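Local coordinates for putative secreted protein (Streptomyces sp. SirexAA-E, PDB 4PEY) that hydrolyses laminarin and laminarioligosaccharides as an exo-beta-1,3-glucanase of glycoside hydrolase family 55, releasing glucose and laminaribiose, at residues Val218-Pro223 / Ala362-Ser367. The protein carries 1 engineered substitution. Sequence-based numbering, arbitrary orientation. Where two conformers were deposited one is given.
Sequences VSREKP and AANPTS
Arg220 pushes its guanidinium end-on against the backbone carbonyl of Pro365, so that both terminal nitrogens share one oxygen: NH1 lies 2.9 Å and NH2 2.8 Å from Pro365 O. Each of these bonds is bent, as expected when two N-H groups converge on a single acceptor, and both arrive from the same face of the carbonyl plane. The second hydrogen on NH2 goes to Ser367 OG at 2.8 Å, a straighter bond (159°), with the hydroxyl close to the guanidinium plane. Two waters complete the set: the one on Arg220 NH1 lies in the guanidinium plane and donates on to Asn364 OD1, while the other accepts from Arg220 NE at 2.9 Å. Asn364 ND2 is held by Asn304. With an acceptor for each of its five N-H groups, the guanidinium is probably fixed in rotation. CG stands anti to the backbone N (chi1 -175°) and the chain bends at chi3 (62°), bringing NH1 and NH2 round to face Pro365 O. Family 55 enzymes pair two right-handed parallel beta-helices, and here residues 218-223, on strand 210-220 of the N-terminal half, meet the loop leading into strand 367-375 of the C-terminal half. Shortened to an alanine here, the side chain would probably leave Pro365 O and Ser367 OG without these N-H donors and open a gap between the two halves. Packing across the contact is modest: the Pro365 ring lies beside the guanidinium, CD 3.8 Å from Arg220 NH1, and Ser367 CB comes within 3.4 Å of Arg220 NH2. Lys239 and Lys333 also touch the Arg220 side chain, from strands 231-243 and 333-335.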
ATOM      1  N   VAL A 218      -0.579 -16.982  -2.263  1.00 13.84           N
ATOM      2  CA  VAL A 218      -0.573 -16.560  -3.664  0.53 14.26           C
ATOM      3  C   VAL A 218       0.089 -15.193  -3.744  1.00 13.03           C
ATOM      4  O   VAL A 218      -0.201 -14.340  -2.902  1.00 14.08           O
ATOM      5  CB  VAL A 218      -2.007 -16.439  -4.257  0.53 15.59           C
ATOM      6  CG1 VAL A 218      -1.953 -16.233  -5.765  0.53 16.64           C
ATOM      7  CG2 VAL A 218      -2.880 -17.639  -3.891  0.53 15.87           C
ATOM      8  N   SER A 219       0.949 -14.962  -4.731  1.00 13.10           N
ATOM      9  CA  SER A 219       1.406 -13.609  -4.999  1.00 12.71           C
ATOM     10  C   SER A 219       1.689 -13.471  -6.483  1.00 12.73           C
ATOM     11  O   SER A 219       1.933 -14.459  -7.188  1.00 14.77           O
ATOM     12  CB  SER A 219       2.643 -13.242  -4.168  1.00 14.00           C
ATOM     13  OG  SER A 219       3.751 -14.074  -4.467  1.00 14.36           O
ATOM     14  N   ARG A 220       1.612 -12.244  -6.967  1.00 11.89           N
ATOM     15  CA  ARG A 220       1.916 -11.971  -8.360  1.00 13.06           C
ATOM     16  C   ARG A 220       2.601 -10.625  -8.400  1.00 12.31           C
ATOM     17  O   ARG A 220       2.003  -9.629  -8.018  1.00 14.39           O
ATOM     18  CB  ARG A 220       0.653 -11.970  -9.214  1.00 13.84           C
ATOM     19  CG  ARG A 220       0.932 -11.797 -10.705  1.00 13.34           C
ATOM     20  CD  ARG A 220      -0.352 -11.971 -11.509  1.00 13.98           C
ATOM     21  NE  ARG A 220      -1.353 -10.961 -11.161  1.00 11.62           N
ATOM     22  CZ  ARG A 220      -2.666 -11.108 -11.355  1.00 10.81           C
ATOM     23  NH1 ARG A 220      -3.147 -12.226 -11.895  1.00 13.07           N
ATOM     24  NH2 ARG A 220      -3.504 -10.136 -11.005  1.00 12.52           N
ATOM     25  N   GLU A 221       3.859 -10.589  -8.824  1.00 13.05           N
ATOM     26  CA  GLU A 221       4.599  -9.343  -8.704  1.00 12.47           C
ATOM     27  C   GLU A 221       3.993  -8.242  -9.575  1.00 12.05           C
ATOM     28  O   GLU A 221       3.429  -8.492 -10.656  1.00 13.32           O
ATOM     29  CB  GLU A 221       6.081  -9.543  -9.030  1.00 12.08           C
ATOM     30  CG  GLU A 221       6.773 -10.591  -8.156  1.00 12.39           C
ATOM     31  CD  GLU A 221       6.564 -10.384  -6.648  1.00 13.01           C
ATOM     32  OE1 GLU A 221       6.403  -9.231  -6.188  1.00 13.90           O
ATOM     33  OE2 GLU A 221       6.568 -11.399  -5.914  1.00 12.70           O
ATOM     34  N   LYS A 222       4.087  -7.020  -9.067  1.00 11.05           N
ATOM     35  CA  LYS A 222       3.524  -5.853  -9.738  1.00 11.29           C
ATOM     36  C   LYS A 222       4.158  -5.616 -11.108  1.00 12.41           C
ATOM     37  O   LYS A 222       5.379  -5.695 -11.248  1.00 12.55           O
ATOM     38  CB  LYS A 222       3.712  -4.619  -8.855  1.00 12.84           C
ATOM     39  CG  LYS A 222       2.995  -3.391  -9.364  1.00 13.61           C
ATOM     40  CD  LYS A 222       3.346  -2.165  -8.529  1.00 13.93           C
ATOM     41  CE  LYS A 222       4.763  -1.698  -8.815  1.00 15.88           C
ATOM     42  NZ  LYS A 222       4.978  -1.152 -10.207  1.00 17.64           N
ATOM     43  N   PRO A 223       3.331  -5.336 -12.133  1.00 11.82           N
ATOM     44  CA  PRO A 223       3.906  -4.989 -13.437  1.00 12.28           C
ATOM     45  C   PRO A 223       4.760  -3.725 -13.357  1.00 11.94           C
ATOM     46  O   PRO A 223       4.505  -2.855 -12.512  1.00 12.19           O
ATOM     47  CB  PRO A 223       2.670  -4.762 -14.320  1.00 13.20           C
ATOM     48  CG  PRO A 223       1.591  -5.603 -13.672  1.00 13.93           C
ATOM     49  CD  PRO A 223       1.863  -5.474 -12.192  1.00 12.93           C
ATOM     50  N   ALA A 362      -9.717 -18.019 -10.126  1.00 13.87           N
ATOM     51  CA  ALA A 362      -8.601 -18.576  -9.357  1.00 13.76           C
ATOM     52  C   ALA A 362      -7.299 -18.681 -10.151  1.00 14.15           C
ATOM     53  O   ALA A 362      -6.220 -18.385  -9.627  1.00 15.69           O
ATOM     54  CB  ALA A 362      -8.976 -19.935  -8.802  1.00 15.43           C
ATOM     55  N   ALA A 363      -7.384 -19.101 -11.409  1.00 13.38           N
ATOM     56  CA  ALA A 363      -6.169 -19.279 -12.191  1.00 14.00           C
ATOM     57  C   ALA A 363      -5.511 -17.940 -12.525  1.00 14.29           C
ATOM     58  O   ALA A 363      -4.287 -17.842 -12.592  1.00 17.70           O
ATOM     59  CB  ALA A 363      -6.469 -20.061 -13.474  1.00 15.11           C
ATOM     60  N   ASN A 364      -6.326 -16.911 -12.724  1.00 13.16           N
ATOM     61  CA  ASN A 364      -5.847 -15.610 -13.184  1.00 13.74           C
ATOM     62  C   ASN A 364      -6.639 -14.496 -12.499  1.00 14.16           C
ATOM     63  O   ASN A 364      -7.546 -13.907 -13.095  1.00 14.61           O
ATOM     64  CB  ASN A 364      -5.968 -15.511 -14.714  1.00 15.47           C
ATOM     65  CG  ASN A 364      -5.313 -14.268 -15.278  1.00 16.67           C
ATOM     66  OD1 ASN A 364      -4.465 -13.656 -14.631  1.00 18.10           O
ATOM     67  ND2 ASN A 364      -5.693 -13.894 -16.496  1.00 18.15           N
ATOM     68  N   PRO A 365      -6.317 -14.223 -11.227  1.00 13.37           N
ATOM     69  CA  PRO A 365      -7.113 -13.263 -10.464  1.00 14.28           C
ATOM     70  C   PRO A 365      -6.890 -11.822 -10.872  1.00 12.27           C
ATOM     71  O   PRO A 365      -5.914 -11.494 -11.549  1.00 12.86           O
ATOM     72  CB  PRO A 365      -6.641 -13.482  -9.022  1.00 17.28           C
ATOM     73  CG  PRO A 365      -5.293 -14.084  -9.143  1.00 17.15           C
ATOM     74  CD  PRO A 365      -5.333 -14.923 -10.383  1.00 13.33           C
ATOM     75  N   THR A 366      -7.804 -10.961 -10.443  1.00 13.43           N
ATOM     76  CA  THR A 366      -7.580  -9.526 -10.514  1.00 12.01           C
ATOM     77  C   THR A 366      -6.836  -9.092  -9.257  1.00 11.34           C
ATOM     78  O   THR A 366      -7.050  -9.660  -8.176  1.00 12.93           O
ATOM     79  CB  THR A 366      -8.921  -8.779 -10.686  1.00 13.81           C
ATOM     80  OG1 THR A 366      -9.342  -8.925 -12.048  1.00 13.99           O
ATOM     81  CG2 THR A 366      -8.805  -7.283 -10.355  1.00 13.78           C
ATOM     82  N   SER A 367      -5.936  -8.117  -9.403  1.00 11.78           N
ATOM     83  CA  SER A 367      -5.190  -7.605  -8.262  1.00 12.16           C
ATOM     84  C   SER A 367      -5.194  -6.085  -8.182  1.00 11.77           C
ATOM     85  O   SER A 367      -5.275  -5.396  -9.206  1.00 13.68           O
ATOM     86  CB  SER A 367      -3.737  -8.102  -8.300  1.00 15.62           C
ATOM     87  OG  SER A 367      -3.097  -7.769  -9.530  1.00 14.30           O
TER
HETATM   88  O   HOH W   1      -0.095  -8.392 -10.835  1.00 17.59           O
HETATM   89  O   HOH W   2      -2.128 -14.731 -12.986  1.00 26.79           O